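Local coordinates for substrate-binding protein (Synechococcus sp., PDB 6WPN) that probably binds an oligosaccharide in the periplasm as the substrate-binding protein of a sugar transport system, at residues Ala279-Pro287 / Gln363-Thr374; Arg144-Leu152 / Tyr253-Gly264. One frame throughout, in Å; residues are numbered along the deposited sequence.

Interaction 1 of 2, residues Ala279-Pro287 / Gln363-Thr374; sequences AAVTTPQPP and QIRDARLLSAET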
ATOM      1  N   ALA A 279     -13.845 -13.272  12.865  1.00 43.32           N
ATOM      2  CA  ALA A 279     -12.450 -13.687  12.955  1.00 37.40           C
ATOM      3  C   ALA A 279     -12.324 -15.184  13.211  1.00 36.24           C
ATOM      4  O   ALA A 279     -11.366 -15.811  12.747  1.00 40.32           O
ATOM      5  CB  ALA A 279     -11.732 -12.895  14.050  1.00 43.25           C
ATOM      6  N   ALA A 280     -13.288 -15.779  13.923  1.00 35.47           N
ATOM      7  CA  ALA A 280     -13.220 -17.213  14.199  1.00 41.58           C
ATOM      8  C   ALA A 280     -13.364 -18.043  12.926  1.00 48.17           C
ATOM      9  O   ALA A 280     -12.870 -19.174  12.872  1.00 48.16           O
ATOM     10  CB  ALA A 280     -14.290 -17.612  15.216  1.00 38.01           C
ATOM     11  N   VAL A 281     -14.029 -17.504  11.901  1.00 43.76           N
ATOM     12  CA  VAL A 281     -14.204 -18.176  10.618  1.00 35.35           C
ATOM     13  C   VAL A 281     -13.349 -17.537   9.529  1.00 35.25           C
ATOM     14  O   VAL A 281     -13.569 -17.794   8.342  1.00 37.45           O
ATOM     15  CB  VAL A 281     -15.684 -18.213  10.197  1.00 34.78           C
ATOM     16  CG1 VAL A 281     -16.524 -18.876  11.281  1.00 39.45           C
ATOM     17  CG2 VAL A 281     -16.196 -16.811   9.894  1.00 33.49           C
ATOM     18  N   THR A 282     -12.396 -16.688   9.906  1.00 37.91           N
ATOM     19  CA  THR A 282     -11.498 -16.029   8.967  1.00 35.80           C
ATOM     20  C   THR A 282     -10.198 -16.816   8.833  1.00 40.03           C
ATOM     21  O   THR A 282      -9.620 -17.239   9.840  1.00 41.21           O
ATOM     22  CB  THR A 282     -11.192 -14.607   9.442  1.00 42.40           C
ATOM     23  OG1 THR A 282     -12.396 -13.832   9.457  1.00 46.32           O
ATOM     24  CG2 THR A 282     -10.160 -13.941   8.540  1.00 30.65           C
ATOM     25  N   THR A 283      -9.740 -17.011   7.595  1.00 41.69           N
ATOM     26  CA  THR A 283      -8.439 -17.621   7.351  1.00 36.50           C
ATOM     27  C   THR A 283      -7.636 -16.726   6.413  1.00 40.76           C
ATOM     28  O   THR A 283      -8.168 -16.267   5.388  1.00 37.80           O
ATOM     29  CB  THR A 283      -8.562 -19.025   6.751  1.00 48.19           C
ATOM     30  OG1 THR A 283      -9.319 -18.957   5.540  1.00 52.48           O
ATOM     31  CG2 THR A 283      -9.244 -19.972   7.732  1.00 56.70           C
ATOM     32  N   PRO A 284      -6.370 -16.455   6.716  1.00 42.96           N
ATOM     33  CA  PRO A 284      -5.547 -15.677   5.782  1.00 37.12           C
ATOM     34  C   PRO A 284      -5.172 -16.519   4.572  1.00 44.29           C
ATOM     35  O   PRO A 284      -4.906 -17.718   4.685  1.00 45.12           O
ATOM     36  CB  PRO A 284      -4.312 -15.308   6.616  1.00 45.22           C
ATOM     37  CG  PRO A 284      -4.692 -15.611   8.050  1.00 51.87           C
ATOM     38  CD  PRO A 284      -5.667 -16.729   7.979  1.00 43.33           C
ATOM     39  N   GLN A 285      -5.157 -15.881   3.408  1.00 39.81           N
ATOM     40  CA  GLN A 285      -4.893 -16.535   2.136  1.00 48.05           C
ATOM     41  C   GLN A 285      -4.010 -15.634   1.285  1.00 46.93           C
ATOM     42  O   GLN A 285      -3.900 -14.433   1.552  1.00 41.61           O
ATOM     43  CB  GLN A 285      -6.198 -16.856   1.389  1.00 48.80           C
ATOM     44  CG  GLN A 285      -7.088 -17.876   2.089  1.00 58.12           C
ATOM     45  CD  GLN A 285      -6.481 -19.266   2.129  1.00 69.95           C
ATOM     46  OE1 GLN A 285      -5.782 -19.681   1.207  1.00 79.88           O
ATOM     47  NE2 GLN A 285      -6.745 -19.996   3.208  1.00 75.54           N
ATOM     48  N   PRO A 286      -3.350 -16.189   0.270  1.00 46.45           N
ATOM     49  CA  PRO A 286      -2.510 -15.359  -0.589  1.00 44.57           C
ATOM     50  C   PRO A 286      -3.332 -14.290  -1.275  1.00 48.71           C
ATOM     51  O   PRO A 286      -4.528 -14.486  -1.565  1.00 49.69           O
ATOM     52  CB  PRO A 286      -1.942 -16.365  -1.602  1.00 39.78           C
ATOM     53  CG  PRO A 286      -1.974 -17.669  -0.888  1.00 39.45           C
ATOM     54  CD  PRO A 286      -3.197 -17.627  -0.026  1.00 36.37           C
ATOM     55  N   PRO A 287      -2.735 -13.136  -1.561  1.00 40.76           N
ATOM     56  CA  PRO A 287      -3.478 -12.073  -2.240  1.00 41.13           C
ATOM     57  C   PRO A 287      -3.793 -12.462  -3.673  1.00 42.61           C
ATOM     58  O   PRO A 287      -3.173 -13.353  -4.257  1.00 44.29           O
ATOM     59  CB  PRO A 287      -2.520 -10.879  -2.194  1.00 41.55           C
ATOM     60  CG  PRO A 287      -1.162 -11.513  -2.149  1.00 43.27           C
ATOM     61  CD  PRO A 287      -1.327 -12.768  -1.333  1.00 36.46           C
ATOM     62  N   GLN A 363      -3.871 -17.531  14.696  1.00 44.12           N
ATOM     63  CA  GLN A 363      -4.355 -16.880  13.484  1.00 46.11           C
ATOM     64  C   GLN A 363      -3.466 -15.704  13.094  1.00 40.41           C
ATOM     65  O   GLN A 363      -3.109 -15.548  11.920  1.00 41.29           O
ATOM     66  CB  GLN A 363      -5.799 -16.421  13.688  1.00 44.46           C
ATOM     67  CG  GLN A 363      -6.470 -15.874  12.445  1.00 34.22           C
ATOM     68  CD  GLN A 363      -7.902 -15.463  12.713  1.00 45.77           C
ATOM     69  OE1 GLN A 363      -8.180 -14.743  13.671  1.00 42.33           O
ATOM     70  NE2 GLN A 363      -8.822 -15.940  11.884  1.00 34.65           N
ATOM     71  N   ILE A 364      -3.095 -14.865  14.068  1.00 41.41           N
ATOM     72  CA  ILE A 364      -2.243 -13.710  13.784  1.00 40.08           C
ATOM     73  C   ILE A 364      -0.873 -14.169  13.309  1.00 37.86           C
ATOM     74  O   ILE A 364      -0.269 -13.566  12.413  1.00 43.88           O
ATOM     75  CB  ILE A 364      -2.126 -12.805  15.026  1.00 45.75           C
ATOM     76  CG1 ILE A 364      -3.478 -12.179  15.371  1.00 40.38           C
ATOM     77  CG2 ILE A 364      -1.067 -11.734  14.815  1.00 48.31           C
ATOM     78  CD1 ILE A 364      -4.147 -11.491  14.209  1.00 48.21           C
ATOM     79  N   ARG A 365      -0.364 -15.246  13.903  1.00 45.71           N
ATOM     80  CA  ARG A 365       0.912 -15.795  13.475  1.00 42.72           C
ATOM     81  C   ARG A 365       0.821 -16.337  12.051  1.00 43.21           C
ATOM     82  O   ARG A 365       1.739 -16.134  11.248  1.00 40.25           O
ATOM     83  CB  ARG A 365       1.353 -16.876  14.467  1.00 46.84           C
ATOM     84  CG  ARG A 365       2.724 -17.475  14.230  1.00 42.28           C
ATOM     85  CD  ARG A 365       2.628 -18.730  13.400  1.00 44.30           C
ATOM     86  NE  ARG A 365       3.882 -19.472  13.399  1.00 67.74           N
ATOM     87  CZ  ARG A 365       4.053 -20.646  13.996  1.00 71.91           C
ATOM     88  NH1 ARG A 365       3.039 -21.212  14.643  1.00 76.11           N
ATOM     89  NH2 ARG A 365       5.233 -21.256  13.938  1.00 69.48           N
ATOM     90  N   ASP A 366      -0.288 -17.014  11.719  1.00 36.08           N
ATOM     91  CA  ASP A 366      -0.482 -17.521  10.363  1.00 39.63           C
ATOM     92  C   ASP A 366      -0.482 -16.393   9.340  1.00 45.67           C
ATOM     93  O   ASP A 366       0.060 -16.543   8.238  1.00 48.74           O
ATOM     94  CB  ASP A 366      -1.794 -18.304  10.257  1.00 41.63           C
ATOM     95  CG  ASP A 366      -1.817 -19.551  11.123  1.00 55.51           C
ATOM     96  OD1 ASP A 366      -0.730 -20.066  11.477  1.00 61.33           O
ATOM     97  OD2 ASP A 366      -2.934 -20.023  11.438  1.00 54.41           O
ATOM     98  N   ALA A 367      -1.106 -15.263   9.676  1.00 37.60           N
ATOM     99  CA  ALA A 367      -1.169 -14.156   8.731  1.00 32.56           C
ATOM    100  C   ALA A 367       0.199 -13.512   8.552  1.00 39.07           C
ATOM    101  O   ALA A 367       0.633 -13.265   7.421  1.00 41.75           O
ATOM    102  CB  ALA A 367      -2.201 -13.132   9.200  1.00 31.85           C
ATOM    103  N   ARG A 368       0.907 -13.249   9.656  1.00 44.83           N
ATOM    104  CA  ARG A 368       2.221 -12.620   9.546  1.00 41.92           C
ATOM    105  C   ARG A 368       3.199 -13.511   8.790  1.00 43.36           C
ATOM    106  O   ARG A 368       4.024 -13.022   8.010  1.00 40.67           O
ATOM    107  CB  ARG A 368       2.777 -12.292  10.933  1.00 35.85           C
ATOM    108  CG  ARG A 368       1.997 -11.257  11.720  1.00 42.23           C
ATOM    109  CD  ARG A 368       2.612 -11.081  13.095  1.00 39.37           C
ATOM    110  NE  ARG A 368       3.981 -10.587  12.987  1.00 46.29           N
ATOM    111  CZ  ARG A 368       4.882 -10.648  13.961  1.00 44.41           C
ATOM    112  NH1 ARG A 368       4.569 -11.195  15.130  1.00 41.38           N
ATOM    113  NH2 ARG A 368       6.103 -10.173  13.758  1.00 45.41           N
ATOM    114  N   LEU A 369       3.112 -14.825   9.000  1.00 39.68           N
ATOM    115  CA  LEU A 369       4.011 -15.747   8.316  1.00 47.17           C
ATOM    116  C   LEU A 369       3.707 -15.809   6.827  1.00 47.87           C
ATOM    117  O   LEU A 369       4.624 -15.918   6.005  1.00 49.16           O
ATOM    118  CB  LEU A 369       3.904 -17.136   8.940  1.00 47.76           C
ATOM    119  CG  LEU A 369       4.983 -18.140   8.546  1.00 43.84           C
ATOM    120  CD1 LEU A 369       6.350 -17.578   8.874  1.00 50.28           C
ATOM    121  CD2 LEU A 369       4.748 -19.452   9.268  1.00 39.45           C
ATOM    122  N   LEU A 370       2.426 -15.753   6.462  1.00 39.15           N
ATOM    123  CA  LEU A 370       2.073 -15.750   5.049  1.00 42.37           C
ATOM    124  C   LEU A 370       2.549 -14.470   4.365  1.00 42.94           C
ATOM    125  O   LEU A 370       3.017 -14.508   3.222  1.00 45.38           O
ATOM    126  CB  LEU A 370       0.565 -15.937   4.899  1.00 45.76           C
ATOM    127  CG  LEU A 370       0.036 -16.335   3.526  1.00 49.61           C
ATOM    128  CD1 LEU A 370       0.904 -17.423   2.930  1.00 38.66           C
ATOM    129  CD2 LEU A 370      -1.400 -16.825   3.664  1.00 49.37           C
ATOM    130  N   SER A 371       2.456 -13.328   5.054  1.00 36.40           N
ATOM    131  CA  SER A 371       2.995 -12.085   4.502  1.00 38.53           C
ATOM    132  C   SER A 371       4.502 -12.175   4.290  1.00 40.90           C
ATOM    133  O   SER A 371       5.017 -11.742   3.250  1.00 49.61           O
ATOM    134  CB  SER A 371       2.659 -10.902   5.410  1.00 32.07           C
ATOM    135  OG  SER A 371       1.281 -10.586   5.359  1.00 45.50           O
ATOM    136  N   ALA A 372       5.230 -12.730   5.263  1.00 34.39           N
ATOM    137  CA  ALA A 372       6.681 -12.820   5.124  1.00 44.16           C
ATOM    138  C   ALA A 372       7.081 -13.757   3.991  1.00 43.44           C
ATOM    139  O   ALA A 372       8.087 -13.518   3.314  1.00 47.57           O
ATOM    140  CB  ALA A 372       7.311 -13.275   6.441  1.00 36.16           C
ATOM    141  N   GLU A 373       6.313 -14.822   3.777  1.00 51.27           N
ATOM    142  CA  GLU A 373       6.601 -15.755   2.694  1.00 49.37           C
ATOM    143  C   GLU A 373       6.257 -15.146   1.337  1.00 52.11           C
ATOM    144  O   GLU A 373       6.980 -15.349   0.356  1.00 54.92           O
ATOM    145  CB  GLU A 373       5.837 -17.052   2.942  1.00 49.82           C
ATOM    146  CG  GLU A 373       6.384 -17.811   4.144  1.00 68.76           C
ATOM    147  CD  GLU A 373       5.621 -19.083   4.450  1.00 74.86           C
ATOM    148  OE1 GLU A 373       4.373 -19.050   4.426  1.00 59.76           O
ATOM    149  OE2 GLU A 373       6.276 -20.112   4.726  1.00 92.78           O
ATOM    150  N   THR A 374       5.161 -14.385   1.274  1.00 49.37           N
ATOM    151  CA  THR A 374       4.733 -13.745   0.030  1.00 55.19           C
ATOM    152  C   THR A 374       5.718 -12.672  -0.424  1.00 51.61           C
ATOM    153  O   THR A 374       5.843 -12.415  -1.628  1.00 50.58           O
ATOM    154  CB  THR A 374       3.334 -13.149   0.206  1.00 51.40           C
ATOM    155  OG1 THR A 374       2.441 -14.164   0.674  1.00 58.22           O
ATOM    156  CG2 THR A 374       2.804 -12.616  -1.109  1.00 55.18           C
TER

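Interaction 2 of 2, residues Arg144-Leu152 / Tyr253-Gly264; sequences RLSLVNGDL and YQSGELALLASG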
ATOM      1  N   ARG A 144      -0.213  -7.210   1.660  1.00 39.45           N
ATOM      2  CA  ARG A 144      -1.604  -7.464   2.012  1.00 47.14           C
ATOM      3  C   ARG A 144      -2.038  -8.852   1.558  1.00 45.27           C
ATOM      4  O   ARG A 144      -1.688  -9.307   0.465  1.00 47.09           O
ATOM      5  CB  ARG A 144      -2.525  -6.395   1.427  1.00 51.01           C
ATOM      6  CG  ARG A 144      -2.639  -6.397  -0.071  1.00 58.99           C
ATOM      7  CD  ARG A 144      -3.646  -5.361  -0.527  1.00 64.17           C
ATOM      8  NE  ARG A 144      -3.665  -5.272  -1.980  1.00 77.28           N
ATOM      9  CZ  ARG A 144      -2.948  -4.402  -2.683  1.00 84.68           C
ATOM     10  NH1 ARG A 144      -2.164  -3.528  -2.062  1.00 87.00           N
ATOM     11  NH2 ARG A 144      -3.022  -4.397  -4.009  1.00 89.50           N
ATOM     12  N   LEU A 145      -2.772  -9.540   2.422  1.00 42.23           N
ATOM     13  CA  LEU A 145      -3.268 -10.876   2.142  1.00 42.17           C
ATOM     14  C   LEU A 145      -4.750 -10.830   1.776  1.00 42.54           C
ATOM     15  O   LEU A 145      -5.378  -9.771   1.721  1.00 44.71           O
ATOM     16  CB  LEU A 145      -3.034 -11.783   3.348  1.00 43.22           C
ATOM     17  CG  LEU A 145      -1.624 -11.765   3.942  1.00 45.56           C
ATOM     18  CD1 LEU A 145      -1.616 -12.485   5.275  1.00 37.38           C
ATOM     19  CD2 LEU A 145      -0.619 -12.382   2.983  1.00 38.34           C
ATOM     20  N   SER A 146      -5.311 -12.006   1.505  1.00 44.80           N
ATOM     21  CA  SER A 146      -6.748 -12.177   1.319  1.00 42.04           C
ATOM     22  C   SER A 146      -7.326 -12.747   2.609  1.00 35.15           C
ATOM     23  O   SER A 146      -7.070 -13.905   2.947  1.00 35.42           O
ATOM     24  CB  SER A 146      -7.056 -13.093   0.135  1.00 39.67           C
ATOM     25  OG  SER A 146      -6.699 -12.487  -1.093  1.00 45.51           O
ATOM     26  N   LEU A 147      -8.057 -11.923   3.355  1.00 34.84           N
ATOM     27  CA  LEU A 147      -8.797 -12.411   4.515  1.00 34.80           C
ATOM     28  C   LEU A 147     -10.127 -12.989   4.043  1.00 34.80           C
ATOM     29  O   LEU A 147     -10.992 -12.255   3.556  1.00 34.93           O
ATOM     30  CB  LEU A 147      -8.999 -11.292   5.529  1.00 36.34           C
ATOM     31  CG  LEU A 147      -7.704 -10.638   6.017  1.00 44.07           C
ATOM     32  CD1 LEU A 147      -7.990  -9.590   7.086  1.00 39.12           C
ATOM     33  CD2 LEU A 147      -6.730 -11.682   6.536  1.00 35.41           C
ATOM     34  N   VAL A 148     -10.289 -14.306   4.155  1.00 37.48           N
ATOM     35  CA  VAL A 148     -11.424 -15.013   3.567  1.00 41.79           C
ATOM     36  C   VAL A 148     -12.375 -15.457   4.670  1.00 41.28           C
ATOM     37  O   VAL A 148     -11.970 -16.155   5.610  1.00 43.04           O
ATOM     38  CB  VAL A 148     -10.951 -16.216   2.735  1.00 40.86           C
ATOM     39  CG1 VAL A 148     -12.132 -17.051   2.286  1.00 40.14           C
ATOM     40  CG2 VAL A 148     -10.153 -15.726   1.542  1.00 41.91           C
ATOM     41  N   ASN A 149     -13.642 -15.070   4.544  1.00 36.96           N
ATOM     42  CA  ASN A 149     -14.696 -15.549   5.434  1.00 38.18           C
ATOM     43  C   ASN A 149     -15.071 -16.966   5.012  1.00 44.68           C
ATOM     44  O   ASN A 149     -15.826 -17.163   4.056  1.00 40.43           O
ATOM     45  CB  ASN A 149     -15.899 -14.615   5.384  1.00 37.55           C
ATOM     46  CG  ASN A 149     -16.955 -14.965   6.417  1.00 40.46           C
ATOM     47  OD1 ASN A 149     -17.375 -16.114   6.535  1.00 44.09           O
ATOM     48  ND2 ASN A 149     -17.395 -13.964   7.168  1.00 49.60           N
ATOM     49  N   GLY A 150     -14.549 -17.960   5.737  1.00 41.09           N
ATOM     50  CA  GLY A 150     -14.783 -19.344   5.361  1.00 36.42           C
ATOM     51  C   GLY A 150     -16.227 -19.767   5.527  1.00 40.96           C
ATOM     52  O   GLY A 150     -16.700 -20.677   4.840  1.00 39.73           O
ATOM     53  N   ASP A 151     -16.947 -19.118   6.436  1.00 50.55           N
ATOM     54  CA  ASP A 151     -18.341 -19.478   6.638  1.00 58.34           C
ATOM     55  C   ASP A 151     -19.205 -19.047   5.453  1.00 50.82           C
ATOM     56  O   ASP A 151     -20.139 -19.760   5.067  1.00 45.69           O
ATOM     57  CB  ASP A 151     -18.847 -18.873   7.937  1.00 76.91           C
ATOM     58  CG  ASP A 151     -20.251 -19.284   8.233  1.00 99.79           C
ATOM     59  OD1 ASP A 151     -20.446 -20.346   8.869  1.00111.36           O
ATOM     60  OD2 ASP A 151     -21.157 -18.565   7.779  1.00102.45           O
ATOM     61  N   LEU A 152     -18.921 -17.875   4.875  1.00 36.81           N
ATOM     62  CA  LEU A 152     -19.627 -17.463   3.666  1.00 42.59           C
ATOM     63  C   LEU A 152     -19.305 -18.386   2.497  1.00 37.10           C
ATOM     64  O   LEU A 152     -20.173 -18.646   1.658  1.00 48.67           O
ATOM     65  CB  LEU A 152     -19.287 -16.012   3.307  1.00 37.22           C
ATOM     66  CG  LEU A 152     -19.872 -14.890   4.169  1.00 41.61           C
ATOM     67  CD1 LEU A 152     -19.393 -13.522   3.697  1.00 40.64           C
ATOM     68  CD2 LEU A 152     -21.391 -14.942   4.158  1.00 42.74           C
ATOM     69  N   TYR A 253     -16.798  -6.489   5.886  1.00 42.57           N
ATOM     70  CA  TYR A 253     -16.232  -7.757   6.325  1.00 38.71           C
ATOM     71  C   TYR A 253     -16.550  -8.024   7.793  1.00 42.70           C
ATOM     72  O   TYR A 253     -16.925  -9.147   8.159  1.00 44.99           O
ATOM     73  CB  TYR A 253     -14.723  -7.781   6.082  1.00 28.29           C
ATOM     74  CG  TYR A 253     -14.129  -9.155   6.267  1.00 39.05           C
ATOM     75  CD1 TYR A 253     -14.133 -10.072   5.223  1.00 37.23           C
ATOM     76  CD2 TYR A 253     -13.574  -9.544   7.481  1.00 36.15           C
ATOM     77  CE1 TYR A 253     -13.598 -11.335   5.378  1.00 40.80           C
ATOM     78  CE2 TYR A 253     -13.035 -10.804   7.644  1.00 36.12           C
ATOM     79  CZ  TYR A 253     -13.053 -11.696   6.591  1.00 37.93           C
ATOM     80  OH  TYR A 253     -12.525 -12.953   6.743  1.00 42.98           O
ATOM     81  N   GLN A 254     -16.421  -7.005   8.648  1.00 42.96           N
ATOM     82  CA  GLN A 254     -16.720  -7.190  10.063  1.00 45.26           C
ATOM     83  C   GLN A 254     -18.194  -7.462  10.310  1.00 48.48           C
ATOM     84  O   GLN A 254     -18.552  -7.973  11.375  1.00 59.56           O
ATOM     85  CB  GLN A 254     -16.283  -5.962  10.866  1.00 43.66           C
ATOM     86  CG  GLN A 254     -14.785  -5.699  10.843  1.00 51.93           C
ATOM     87  CD  GLN A 254     -14.381  -4.547  11.743  1.00 57.23           C
ATOM     88  OE1 GLN A 254     -15.230  -3.812  12.249  1.00 58.70           O
ATOM     89  NE2 GLN A 254     -13.080  -4.379  11.942  1.00 66.27           N
ATOM     90  N   SER A 255     -19.056  -7.145   9.352  1.00 47.67           N
ATOM     91  CA  SER A 255     -20.472  -7.450   9.461  1.00 43.70           C
ATOM     92  C   SER A 255     -20.821  -8.813   8.888  1.00 46.26           C
ATOM     93  O   SER A 255     -21.983  -9.226   8.969  1.00 43.08           O
ATOM     94  CB  SER A 255     -21.302  -6.375   8.750  1.00 38.13           C
ATOM     95  OG  SER A 255     -21.004  -5.088   9.254  1.00 53.38           O
ATOM     96  N   GLY A 256     -19.852  -9.517   8.310  1.00 46.07           N
ATOM     97  CA  GLY A 256     -20.155 -10.770   7.655  1.00 35.82           C
ATOM     98  C   GLY A 256     -20.799 -10.619   6.299  1.00 46.29           C
ATOM     99  O   GLY A 256     -21.440 -11.560   5.824  1.00 55.64           O
ATOM    100  N   GLU A 257     -20.659  -9.457   5.660  1.00 54.23           N
ATOM    101  CA  GLU A 257     -21.266  -9.193   4.363  1.00 51.74           C
ATOM    102  C   GLU A 257     -20.264  -9.223   3.216  1.00 53.95           C
ATOM    103  O   GLU A 257     -20.656  -9.004   2.065  1.00 47.22           O
ATOM    104  CB  GLU A 257     -21.992  -7.844   4.386  1.00 57.59           C
ATOM    105  CG  GLU A 257     -23.346  -7.887   5.076  1.00 76.76           C
ATOM    106  CD  GLU A 257     -24.380  -8.677   4.287  1.00 99.28           C
ATOM    107  OE1 GLU A 257     -24.356  -8.605   3.037  1.00106.80           O
ATOM    108  OE2 GLU A 257     -25.213  -9.372   4.916  1.00102.83           O
ATOM    109  N   LEU A 258     -18.990  -9.488   3.498  1.00 50.25           N
ATOM    110  CA  LEU A 258     -17.940  -9.531   2.486  1.00 33.75           C
ATOM    111  C   LEU A 258     -17.152 -10.823   2.660  1.00 40.82           C
ATOM    112  O   LEU A 258     -16.621 -11.085   3.743  1.00 43.77           O
ATOM    113  CB  LEU A 258     -17.023  -8.309   2.606  1.00 31.72           C
ATOM    114  CG  LEU A 258     -15.958  -8.089   1.529  1.00 36.03           C
ATOM    115  CD1 LEU A 258     -16.606  -8.030   0.161  1.00 36.90           C
ATOM    116  CD2 LEU A 258     -15.172  -6.811   1.800  1.00 32.21           C
ATOM    117  N   ALA A 259     -17.065 -11.622   1.592  1.00 42.08           N
ATOM    118  CA  ALA A 259     -16.415 -12.925   1.694  1.00 40.21           C
ATOM    119  C   ALA A 259     -14.896 -12.814   1.678  1.00 38.96           C
ATOM    120  O   ALA A 259     -14.216 -13.606   2.337  1.00 40.40           O
ATOM    121  CB  ALA A 259     -16.881 -13.843   0.564  1.00 37.17           C
ATOM    122  N   LEU A 260     -14.343 -11.855   0.940  1.00 35.60           N
ATOM    123  CA  LEU A 260     -12.898 -11.683   0.861  1.00 36.82           C
ATOM    124  C   LEU A 260     -12.565 -10.216   1.086  1.00 45.85           C
ATOM    125  O   LEU A 260     -13.148  -9.338   0.446  1.00 51.45           O
ATOM    126  CB  LEU A 260     -12.351 -12.156  -0.494  1.00 35.14           C
ATOM    127  CG  LEU A 260     -10.828 -12.168  -0.695  1.00 34.90           C
ATOM    128  CD1 LEU A 260     -10.426 -13.236  -1.702  1.00 30.88           C
ATOM    129  CD2 LEU A 260     -10.318 -10.814  -1.160  1.00 39.19           C
ATOM    130  N   LEU A 261     -11.600  -9.962   1.964  1.00 44.09           N
ATOM    131  CA  LEU A 261     -11.137  -8.617   2.283  1.00 38.59           C
ATOM    132  C   LEU A 261      -9.632  -8.564   2.068  1.00 39.02           C
ATOM    133  O   LEU A 261      -8.889  -9.324   2.694  1.00 41.22           O
ATOM    134  CB  LEU A 261     -11.489  -8.250   3.729  1.00 29.96           C
ATOM    135  CG  LEU A 261     -10.959  -6.920   4.269  1.00 38.21           C
ATOM    136  CD1 LEU A 261     -11.677  -5.729   3.643  1.00 27.82           C
ATOM    137  CD2 LEU A 261     -11.068  -6.883   5.783  1.00 31.43           C
ATOM    138  N   ALA A 262      -9.181  -7.683   1.182  1.00 44.40           N
ATOM    139  CA  ALA A 262      -7.748  -7.512   0.947  1.00 45.46           C
ATOM    140  C   ALA A 262      -7.171  -6.683   2.087  1.00 42.08           C
ATOM    141  O   ALA A 262      -7.362  -5.469   2.143  1.00 44.76           O
ATOM    142  CB  ALA A 262      -7.496  -6.852  -0.405  1.00 35.48           C
ATOM    143  N   SER A 263      -6.459  -7.334   3.004  1.00 43.75           N
ATOM    144  CA  SER A 263      -5.947  -6.641   4.179  1.00 50.46           C
ATOM    145  C   SER A 263      -4.777  -7.430   4.765  1.00 56.12           C
ATOM    146  O   SER A 263      -4.529  -8.585   4.408  1.00 51.51           O
ATOM    147  CB  SER A 263      -7.061  -6.423   5.211  1.00 52.01           C
ATOM    148  OG  SER A 263      -6.611  -5.674   6.327  1.00 63.29           O
ATOM    149  N   GLY A 264      -4.047  -6.767   5.661  1.00 62.41           N
ATOM    150  CA  GLY A 264      -2.875  -7.332   6.295  1.00 61.94           C
ATOM    151  C   GLY A 264      -3.169  -8.010   7.623  1.00 52.63           C
ATOM    152  O   GLY A 264      -4.316  -8.192   8.036  1.00 55.82           O
TER

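Interaction 1 of 2, residues Ala279-Pro287 / Gln363-Thr374
Q363, P284 and L370 bury the most surface where helix 359-374 lies over strand 282-285, and each meets its partners differently. The side chain of Q363 leaves the helix extended, with CG anti to the backbone N (chi1 -173°), which carries its amide to the turn between helix 276-280 and the strand. There Q363 NE2 donates to A279 O at 2.7 Å, in the carbonyl plane and with that oxygen near the glutamine's amide plane. A second, weak bond joins NE2 to T282 O, bent to 127° at the hydrogen. A279 O also accepts from T282 N, so one carbonyl ties the turn both to itself and to the helix; OE1 of Q363 is held by Q272. One helical turn on, the ring of P284 rests against A367, CG to CB 3.7 Å. L370 then turns CD2 onto the backbone, 3.7 Å from Q285 C, with P286 CD at 4.2 Å. P287 CD and T374 CG2 approach tip to tip at 4.1 Å. Strand 282-285 and helix segment 363-374, axes within 8.2 Å and 14° apart, form near-parallel alpha/beta packing at the sheet of a solute-binding-protein fold, polar at one end and apolar along the rest.

Interaction 2 of 2, residues Arg144-Leu152 / Tyr253-Gly264
An antiparallel strand pair within the mixed sheet of this solute-binding fold brings L147 and L261 together, the strand 145-149 and 260-263 axes 4.5 Å apart at 152°. L147 N reaches L261 O at 2.8 Å, and L261 N returns to L147 O; L145 and S263 form a second hydrogen-bonded pair. Beyond the last bridge, N149 N donates to A259 O almost straight, 2.7 Å and 168° at the hydrogen. N149 is also the N-cap of helix 150-155: its OD1 accepts from L152 N. On one face of the sheet L147 CD1 lies 4.3 Å from L261 CD2; on the other, V148 CG2 touches L260 CD1 at 4.1 Å. L152 CD1 packs 3.6 Å from A259 CA, beside the Schellman turn at G256. With CG trans to the backbone N (chi1 -169°), the Y253 ring meets N149 N edge-on; Y253 CE1 comes 3.3 Å from L147 O, while its OH is hydrogen-bonded to T282. Putting an alanine at Y253 would probably leave T282 OG1 without that partner and open a gap beside L147 and N149. Five backbone N-H...O bonds hold this buried pairing, which probably depends little on side-chain polarity.

In the fold
Following the chain from the N terminus, strand 137-149 is the first of the elements in these contacts and runs into helix 150-155. Interaction 2 closes a loop of 100 intervening residues, helical in part and without strand, when strand 260-263 returns beside it. Helices 265-274 and 276-280 follow, and interaction 1 opens at residues 279-287, closing 75 residues later on helix 359-374. The two loops are therefore in series, neither nested nor crossed. In space they meet, with centres about 11 Å apart: strand 282-285 also pairs antiparallel with strand 137-149, Q285 O lying 2.8 Å from S146 N in a probable hydrogen bond. Strand 137-149 thus joins strand 260-263 to strand 282-285, which helix 359-374 covers.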